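Side-chain contacts in 8-amino-8-demethylriboflavin N,N-dimethyltransferase (Streptomyces davawensis, PDB 4D7K), which catalyses the S-adenosylmethionine-dependent double methylation of 8-amino-8-demethylriboflavin to the antibiotic roseoflavin, the last two steps of its biosynthesis: residues S61-R64 against R65-A69; Y31-K35 against L36-D40; T172-F176 against G177-R181. All blocks are in the same frame, centred on the assembly; numbering follows the deposited sequence.

Contacts 1 and 2 belong to the N-terminal dimerisation domain and touch each other: Leu-67 CD2 lies 3.5 Å from Leu-38 CD1, so the helix of residues 60-72 packs directly on the helix end formed by 31-40. Both are largely buried, and both meet the second subunit. Contact 3, in the methyltransferase domain, is centred about 50 Å from contact 1 and 40 Å from contact 2, and is only partly buried. Contact 1 combines regular helical bonds with arginines paired to carboxylates of two subunits; contact 2 ends a helix and starts another; contact 3 is a loop with packed aromatic rings, a turn bond and an arginine salt-bridged to the sheet.

Contact 1 (S61-R64 against R65-A69); sequences SRLR and RLLRA
Three successive main-chain hydrogen bonds join residues 61-64 to the next turn of the same helix. Leu-67 N to Leu-63 O and Arg-68 N to Arg-64 O are both short, at 2.7 Å, whereas Leu-66 N reaches Arg-62 O at 3.1 Å.

The charged ends find their partners beyond this turn. Arg-65 NE forms a salt bridge with Asp-299 of the second subunit, and Arg-62 NH1 donates to the backbone oxygen of Leu-303 there, whereas Arg-64 NH2 is salt-bridged to Asp-82 of its own chain. Arg-65 NH1 lies over one face of the Arg-62 guanidinium, 4.4 Å from Arg-62 NE. These two like charges are close, but their separate bonds into the second subunit probably offset the repulsion.

Arg-64 and Arg-68 both start with CG trans to the main-chain nitrogen and bend at chi3 (-61° and -62°). Arg-68 NH2 thereby comes to 3.2 Å from Arg-64 CD, and the two guanidinium planes differ by only 24°. The aliphatic part of Arg-65 runs back along the helix, its CG 3.4 Å from Ser-61 O.

The apolar side is carried by Leu-63 and Leu-67, whose side chains cross obliquely. Leu-67 CD1 touches Leu-63 CG at 3.7 Å, while both leucines also reach Leu-52 on the helix of residues 49-56. Leu-66 continues this surface more loosely through CD2 against Leu-63 CD1. This is an amphipathic alpha-helix of the O-methyltransferase dimerisation domain, with Leu-63 and Leu-67 packed into its own subunit and Arg-62 and Arg-65 bonded across the dimer interface.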
loop_
_atom_site.group_PDB
_atom_site.type_symbol
_atom_site.label_atom_id
_atom_site.label_comp_id
_atom_site.label_asym_id
_atom_site.label_seq_id
_atom_site.Cartn_x
_atom_site.Cartn_y
_atom_site.Cartn_z
ATOM N N SER A 61 4.888 25.283 3.810
ATOM C CA SER A 61 5.973 24.612 3.103
ATOM C C SER A 61 5.754 23.109 2.959
ATOM O O SER A 61 5.963 22.544 1.885
ATOM C CB SER A 61 7.300 24.868 3.814
ATOM O OG SER A 61 8.329 24.066 3.263
ATOM N N ARG A 62 5.330 22.462 4.038
ATOM C CA ARG A 62 5.140 21.017 4.019
ATOM C C ARG A 62 3.778 20.611 3.447
ATOM O O ARG A 62 3.622 19.499 2.937
ATOM C CB ARG A 62 5.332 20.443 5.425
ATOM C CG ARG A 62 6.796 20.443 5.857
ATOM C CD ARG A 62 7.034 19.742 7.186
ATOM N NE ARG A 62 8.346 19.096 7.209
ATOM C CZ ARG A 62 8.530 17.786 7.341
ATOM N NH1 ARG A 62 7.485 16.983 7.489
ATOM N NH2 ARG A 62 9.757 17.279 7.340
ATOM N N LEU A 63 2.797 21.507 3.520
ATOM C CA LEU A 63 1.494 21.231 2.920
ATOM C C LEU A 63 1.623 21.176 1.407
ATOM O O LEU A 63 1.053 20.299 0.758
ATOM C CB LEU A 63 0.459 22.286 3.315
ATOM C CG LEU A 63 -0.921 22.088 2.675
ATOM C CD1 LEU A 63 -1.570 20.796 3.161
ATOM C CD2 LEU A 63 -1.832 23.276 2.937
ATOM N N ARG A 64 2.384 22.117 0.855
ATOM C CA ARG A 64 2.619 22.179 -0.582
ATOM C C ARG A 64 3.264 20.902 -1.103
ATOM O O ARG A 64 2.900 20.403 -2.172
ATOM C CB ARG A 64 3.499 23.379 -0.937
ATOM C CG ARG A 64 3.764 23.510 -2.434
ATOM C CD ARG A 64 4.662 24.687 -2.763
ATOM N NE ARG A 64 4.077 25.958 -2.350
ATOM C CZ ARG A 64 4.462 26.632 -1.273
ATOM N NH1 ARG A 64 5.433 26.152 -0.507
ATOM N NH2 ARG A 64 3.877 27.779 -0.959
ATOM N N ARG A 65 4.221 20.376 -0.343
ATOM C CA ARG A 65 4.879 19.125 -0.705
ATOM C C ARG A 65 3.901 17.948 -0.652
ATOM O O ARG A 65 3.935 17.065 -1.508
ATOM C CB ARG A 65 6.077 18.875 0.210
ATOM C CG ARG A 65 7.154 19.943 0.090
ATOM C CD ARG A 65 8.190 19.808 1.187
ATOM N NE ARG A 65 8.879 18.522 1.132
ATOM C CZ ARG A 65 9.705 18.084 2.075
ATOM N NH1 ARG A 65 9.939 18.828 3.149
ATOM N NH2 ARG A 65 10.292 16.901 1.950
ATOM N N LEU A 66 3.022 17.951 0.343
ATOM C CA LEU A 66 1.964 16.950 0.430
ATOM C C LEU A 66 0.970 17.085 -0.730
ATOM O O LEU A 66 0.570 16.092 -1.340
ATOM C CB LEU A 66 1.224 17.069 1.770
ATOM C CG LEU A 66 -0.034 16.209 1.900
ATOM C CD1 LEU A 66 0.336 14.740 1.893
ATOM C CD2 LEU A 66 -0.821 16.550 3.154
ATOM N N LEU A 67 0.568 18.321 -1.024
ATOM C CA LEU A 67 -0.383 18.587 -2.103
ATOM C C LEU A 67 0.217 18.248 -3.461
ATOM O O LEU A 67 -0.462 17.721 -4.338
ATOM C CB LEU A 67 -0.831 20.055 -2.087
ATOM C CG LEU A 67 -1.703 20.531 -0.925
ATOM C CD1 LEU A 67 -1.829 22.049 -0.946
ATOM C CD2 LEU A 67 -3.063 19.880 -1.013
ATOM N N ARG A 68 1.491 18.569 -3.634
ATOM C CA ARG A 68 2.189 18.243 -4.870
ATOM C C ARG A 68 2.290 16.722 -5.061
ATOM O O ARG A 68 2.216 16.225 -6.187
ATOM C CB ARG A 68 3.568 18.895 -4.862
ATOM C CG ARG A 68 4.408 18.656 -6.082
ATOM C CD ARG A 68 5.755 19.317 -5.896
ATOM N NE ARG A 68 5.640 20.765 -5.747
ATOM C CZ ARG A 68 6.416 21.494 -4.951
ATOM N NH1 ARG A 68 7.353 20.907 -4.219
ATOM N NH2 ARG A 68 6.252 22.807 -4.882
ATOM N N ALA A 69 2.429 15.984 -3.959
ATOM C CA ALA A 69 2.492 14.522 -4.020
ATOM C C ALA A 69 1.144 13.951 -4.442
ATOM O O ALA A 69 1.073 13.031 -5.253
ATOM C CB ALA A 69 2.931 13.937 -2.670
#

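Contact 2 (Y31-K35 against L36-D40); sequences YAVAK and LHLPD
Val-33 and Pro-39 form the close-packed side of this helix end. The valine CG1 branch, trans to the main-chain nitrogen (chi1 159°), meets Pro-39 CD at 3.8 Å, with CG of the same ring next. Pro-39 CD also approaches Val-33 O, and CB of Leu-38 lies against both that oxygen and Val-33 CG1. Leu-36 folds back over the last turn, with its CG 3.4 Å from Ala-32 O.

Backbone bonds fix the end of the helix. Leu-36 N donates to Ala-32 O, the final regular helical bond. Leu-38 N reaches Val-33 O at 3.2 Å with a C=O...N angle of 168°, and His-37 N reaches Ala-34 O at 2.9 Å from well above the carbonyl plane. With its positive phi of 56°, His-37 closes a Schellman motif and is also the N-cap residue of the following short helix.

The opposite character belongs to the exposed imidazole of His-37, on the solvent side. Ala-34 O sits over one face of the ring, displaced toward its rim, and Asp-40 OD2 lies at its edge in plane.

Lys-35 makes a separate, firmly held polar edge. Its CG lies over one face of the Tyr-31 ring, offset toward the rim; beyond it the chain bends at chi2 and chi3, and NZ forms salt bridges with Glu-110, Glu-150 and Glu-154.

The helix of residues 13-35 thus passes into that of 38-41 against the helix of residues 60-72, where Val-33 meets Ala-70, Leu-36 meets Leu-66 and Leu-38 meets Leu-67, while Ala-34 packs on the helix of residues 102-107 and Ala-32 on Leu-120 of the second subunit.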
loop_
_atom_site.group_PDB
_atom_site.type_symbol
_atom_site.label_atom_id
_atom_site.label_comp_id
_atom_site.label_asym_id
_atom_site.label_seq_id
_atom_site.Cartn_x
_atom_site.Cartn_y
_atom_site.Cartn_z
ATOM N N TYR A 31 -4.740 9.112 2.267
ATOM C CA TYR A 31 -5.264 9.123 3.629
ATOM C C TYR A 31 -5.153 10.523 4.233
ATOM O O TYR A 31 -6.135 11.081 4.723
ATOM C CB TYR A 31 -4.515 8.106 4.502
ATOM C CG TYR A 31 -4.844 8.201 5.980
ATOM C CD1 TYR A 31 -6.024 7.667 6.485
ATOM C CD2 TYR A 31 -3.977 8.828 6.867
ATOM C CE1 TYR A 31 -6.325 7.748 7.837
ATOM C CE2 TYR A 31 -4.275 8.919 8.224
ATOM C CZ TYR A 31 -5.449 8.378 8.701
ATOM O OH TYR A 31 -5.752 8.461 10.040
ATOM N N ALA A 32 -3.952 11.089 4.178
ATOM C CA ALA A 32 -3.692 12.385 4.790
ATOM C C ALA A 32 -4.511 13.476 4.111
ATOM O O ALA A 32 -5.027 14.377 4.774
ATOM C CB ALA A 32 -2.210 12.712 4.737
ATOM N N VAL A 33 -4.643 13.376 2.793
ATOM C CA VAL A 33 -5.446 14.325 2.029
ATOM C C VAL A 33 -6.908 14.283 2.475
ATOM O O VAL A 33 -7.543 15.320 2.682
ATOM C CB VAL A 33 -5.351 14.043 0.507
ATOM C CG1 VAL A 33 -6.530 14.662 -0.231
ATOM C CG2 VAL A 33 -4.017 14.545 -0.053
ATOM N N ALA A 34 -7.438 13.077 2.639
ATOM C CA ALA A 34 -8.822 12.920 3.052
ATOM C C ALA A 34 -9.041 13.372 4.499
ATOM O O ALA A 34 -10.050 14.013 4.798
ATOM C CB ALA A 34 -9.263 11.477 2.868
ATOM N N LYS A 35 -8.102 13.051 5.389
ATOM C CA LYS A 35 -8.235 13.407 6.806
ATOM C C LYS A 35 -8.194 14.919 7.012
ATOM O O LYS A 35 -8.778 15.440 7.954
ATOM C CB LYS A 35 -7.140 12.745 7.650
ATOM C CG LYS A 35 -7.171 11.219 7.658
ATOM C CD LYS A 35 -8.479 10.669 8.198
ATOM C CE LYS A 35 -8.629 10.955 9.682
ATOM N NZ LYS A 35 -9.827 10.265 10.226
ATOM N N LEU A 36 -7.497 15.619 6.125
ATOM C CA LEU A 36 -7.417 17.065 6.212
ATOM C C LEU A 36 -8.612 17.714 5.522
ATOM O O LEU A 36 -8.729 18.939 5.492
ATOM C CB LEU A 36 -6.110 17.561 5.599
ATOM C CG LEU A 36 -4.871 17.304 6.453
ATOM C CD1 LEU A 36 -3.622 17.523 5.627
ATOM C CD2 LEU A 36 -4.883 18.227 7.658
ATOM N N HIS A 37 -9.490 16.879 4.969
ATOM C CA HIS A 37 -10.689 17.328 4.262
ATOM C C HIS A 37 -10.362 18.283 3.118
ATOM O O HIS A 37 -11.166 19.146 2.758
ATOM C CB HIS A 37 -11.674 17.974 5.243
ATOM C CG HIS A 37 -12.328 16.988 6.163
ATOM N ND1 HIS A 37 -11.945 16.827 7.476
ATOM C CD2 HIS A 37 -13.314 16.086 5.942
ATOM C CE1 HIS A 37 -12.685 15.881 8.034
ATOM N NE2 HIS A 37 -13.518 15.415 7.125
ATOM N N LEU A 38 -9.177 18.109 2.546
ATOM C CA LEU A 38 -8.764 18.864 1.368
ATOM C C LEU A 38 -9.705 18.700 0.167
ATOM O O LEU A 38 -9.964 19.681 -0.529
ATOM C CB LEU A 38 -7.339 18.476 0.969
ATOM C CG LEU A 38 -6.284 18.946 1.970
ATOM C CD1 LEU A 38 -4.907 18.414 1.622
ATOM C CD2 LEU A 38 -6.264 20.458 2.031
ATOM N N PRO A 39 -10.225 17.476 -0.087
ATOM C CA PRO A 39 -11.151 17.404 -1.223
ATOM C C PRO A 39 -12.388 18.262 -1.021
ATOM O O PRO A 39 -12.860 18.894 -1.965
ATOM C CB PRO A 39 -11.538 15.924 -1.271
ATOM C CG PRO A 39 -10.431 15.214 -0.580
ATOM C CD PRO A 39 -9.998 16.145 0.504
ATOM N N ASP A 40 -12.899 18.276 0.207
ATOM C CA ASP A 40 -14.090 19.041 0.539
ATOM C C ASP A 40 -13.804 20.547 0.507
ATOM O O ASP A 40 -14.654 21.349 0.106
ATOM C CB ASP A 40 -14.616 18.611 1.912
ATOM C CG ASP A 40 -14.820 17.101 2.011
ATOM O OD1 ASP A 40 -15.918 16.621 1.662
ATOM O OD2 ASP A 40 -13.880 16.392 2.428
#

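Contact 3 (T172-F176 against G177-R181); sequences TSFDF and GRFTR
Phe-179 N donates to Phe-176 O at 3.1 Å with an N-H...O angle of 154°, a bond that closes the turn. Its donor stands 45° out of the carbonyl plane. Just before it in the chain, Phe-176 N makes a weak bond to Phe-174 O, which gives an inverse gamma turn centred on Asp-175.

The Asp-175 carboxylate lies across the stem of Arg-178: OD2 is 3.4 Å from Arg-178 CD but 4.4 Å from NE, too far for a salt bridge. The guanidinium instead finds its partner in Glu-341, to which Arg-178 NH2 is salt-bridged. Arg-178 CG also approaches Asp-175 O at 3.2 Å, placed there by a chi1 of 66° that sets it between the main-chain nitrogen and carbonyl carbon.

These turns belong to the loop leading into strand 181-185 of the Rossmann-like methyltransferase sheet, and Phe-174 and Phe-176 both rest on Leu-282 of strand 280-285.

The rings pack against one another. Phe-174 and Phe-179 cross at about a right angle, meeting edge to edge through their CE2 atoms at 3.7 Å. Phe-174 CD2 sits over the centre of the Phe-176 ring, and Phe-179 CZ over that of the Arg-178 guanidinium. Further along, Thr-180 N is satisfied by Asp-246 OD2, while Thr-172 OG1 and Ser-173 OG bond to Asp-168 O and Asp-169 O.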
loop_
_atom_site.group_PDB
_atom_site.type_symbol
_atom_site.label_atom_id
_atom_site.label_comp_id
_atom_site.label_asym_id
_atom_site.label_seq_id
_atom_site.Cartn_x
_atom_site.Cartn_y
_atom_site.Cartn_z
ATOM N N THR A 172 -24.924 -9.875 -12.830
ATOM C CA THR A 172 -24.619 -10.346 -14.175
ATOM C C THR A 172 -24.130 -11.788 -14.186
ATOM O O THR A 172 -23.899 -12.355 -15.249
ATOM C CB THR A 172 -23.555 -9.467 -14.858
ATOM O OG1 THR A 172 -22.319 -9.565 -14.139
ATOM C CG2 THR A 172 -24.010 -8.014 -14.906
ATOM N N SER A 173 -23.976 -12.380 -13.007
ATOM C CA SER A 173 -23.402 -13.718 -12.909
ATOM C C SER A 173 -24.436 -14.766 -12.507
ATOM O O SER A 173 -24.186 -15.968 -12.616
ATOM C CB SER A 173 -22.244 -13.724 -11.912
ATOM O OG SER A 173 -21.259 -12.770 -12.275
ATOM N N PHE A 174 -25.591 -14.307 -12.035
ATOM C CA PHE A 174 -26.668 -15.211 -11.649
ATOM C C PHE A 174 -28.005 -14.693 -12.168
ATOM O O PHE A 174 -28.193 -13.488 -12.323
ATOM C CB PHE A 174 -26.718 -15.382 -10.127
ATOM C CG PHE A 174 -27.696 -16.428 -9.666
ATOM C CD1 PHE A 174 -27.389 -17.777 -9.770
ATOM C CD2 PHE A 174 -28.922 -16.062 -9.130
ATOM C CE1 PHE A 174 -28.285 -18.743 -9.351
ATOM C CE2 PHE A 174 -29.826 -17.021 -8.707
ATOM C CZ PHE A 174 -29.506 -18.363 -8.816
ATOM N N ASP A 175 -28.930 -15.609 -12.437
ATOM C CA ASP A 175 -30.227 -15.238 -12.993
ATOM C C ASP A 175 -31.266 -14.986 -11.901
ATOM O O ASP A 175 -32.114 -15.834 -11.624
ATOM C CB ASP A 175 -30.722 -16.327 -13.951
ATOM C CG ASP A 175 -32.015 -15.947 -14.649
ATOM O OD1 ASP A 175 -32.270 -14.734 -14.807
ATOM O OD2 ASP A 175 -32.774 -16.861 -15.037
ATOM N N PHE A 176 -31.202 -13.811 -11.286
ATOM C CA PHE A 176 -32.187 -13.434 -10.280
ATOM C C PHE A 176 -33.571 -13.245 -10.894
ATOM O O PHE A 176 -34.580 -13.324 -10.198
ATOM C CB PHE A 176 -31.757 -12.159 -9.562
ATOM C CG PHE A 176 -30.536 -12.328 -8.710
ATOM C CD1 PHE A 176 -30.629 -12.891 -7.449
ATOM C CD2 PHE A 176 -29.295 -11.920 -9.167
ATOM C CE1 PHE A 176 -29.509 -13.046 -6.661
ATOM C CE2 PHE A 176 -28.169 -12.071 -8.384
ATOM C CZ PHE A 176 -28.275 -12.635 -7.129
ATOM N N GLY A 177 -33.607 -13.012 -12.203
ATOM C CA GLY A 177 -34.849 -12.752 -12.907
ATOM C C GLY A 177 -35.835 -13.907 -12.964
ATOM O O GLY A 177 -36.955 -13.742 -13.449
ATOM N N ARG A 178 -35.433 -15.076 -12.476
ATOM C CA ARG A 178 -36.330 -16.226 -12.484
ATOM C C ARG A 178 -36.989 -16.428 -11.121
ATOM O O ARG A 178 -37.596 -17.466 -10.865
ATOM C CB ARG A 178 -35.587 -17.497 -12.919
ATOM C CG ARG A 178 -34.491 -17.991 -11.979
ATOM C CD ARG A 178 -33.721 -19.138 -12.634
ATOM N NE ARG A 178 -32.802 -19.820 -11.725
ATOM C CZ ARG A 178 -33.108 -20.920 -11.042
ATOM N NH1 ARG A 178 -34.312 -21.458 -11.160
ATOM N NH2 ARG A 178 -32.212 -21.482 -10.241
ATOM N N PHE A 179 -36.870 -15.428 -10.253
ATOM C CA PHE A 179 -37.563 -15.441 -8.967
ATOM C C PHE A 179 -38.455 -14.212 -8.853
ATOM O O PHE A 179 -38.179 -13.178 -9.462
ATOM C CB PHE A 179 -36.565 -15.495 -7.807
ATOM C CG PHE A 179 -35.649 -16.682 -7.857
ATOM C CD1 PHE A 179 -36.104 -17.941 -7.504
ATOM C CD2 PHE A 179 -34.331 -16.539 -8.263
ATOM C CE1 PHE A 179 -35.265 -19.036 -7.554
ATOM C CE2 PHE A 179 -33.487 -17.628 -8.314
ATOM C CZ PHE A 179 -33.955 -18.880 -7.960
ATOM N N THR A 180 -39.527 -14.324 -8.076
ATOM C CA THR A 180 -40.514 -13.252 -7.998
ATOM C C THR A 180 -40.692 -12.690 -6.594
ATOM O O THR A 180 -41.355 -11.668 -6.409
ATOM C CB THR A 180 -41.888 -13.722 -8.503
ATOM O OG1 THR A 180 -42.863 -12.713 -8.219
ATOM C CG2 THR A 180 -42.294 -15.017 -7.814
ATOM N N ARG A 181 -40.111 -13.355 -5.604
ATOM C CA ARG A 181 -40.199 -12.871 -4.233
ATOM C C ARG A 181 -38.908 -13.135 -3.462
ATOM O O ARG A 181 -38.555 -14.280 -3.178
ATOM C CB ARG A 181 -41.387 -13.507 -3.510
ATOM C CG ARG A 181 -41.724 -12.813 -2.205
ATOM C CD ARG A 181 -42.937 -13.424 -1.530
ATOM N NE ARG A 181 -43.202 -12.784 -0.245
ATOM C CZ ARG A 181 -44.019 -13.274 0.681
ATOM N NH1 ARG A 181 -44.657 -14.419 0.470
ATOM N NH2 ARG A 181 -44.194 -12.621 1.822
#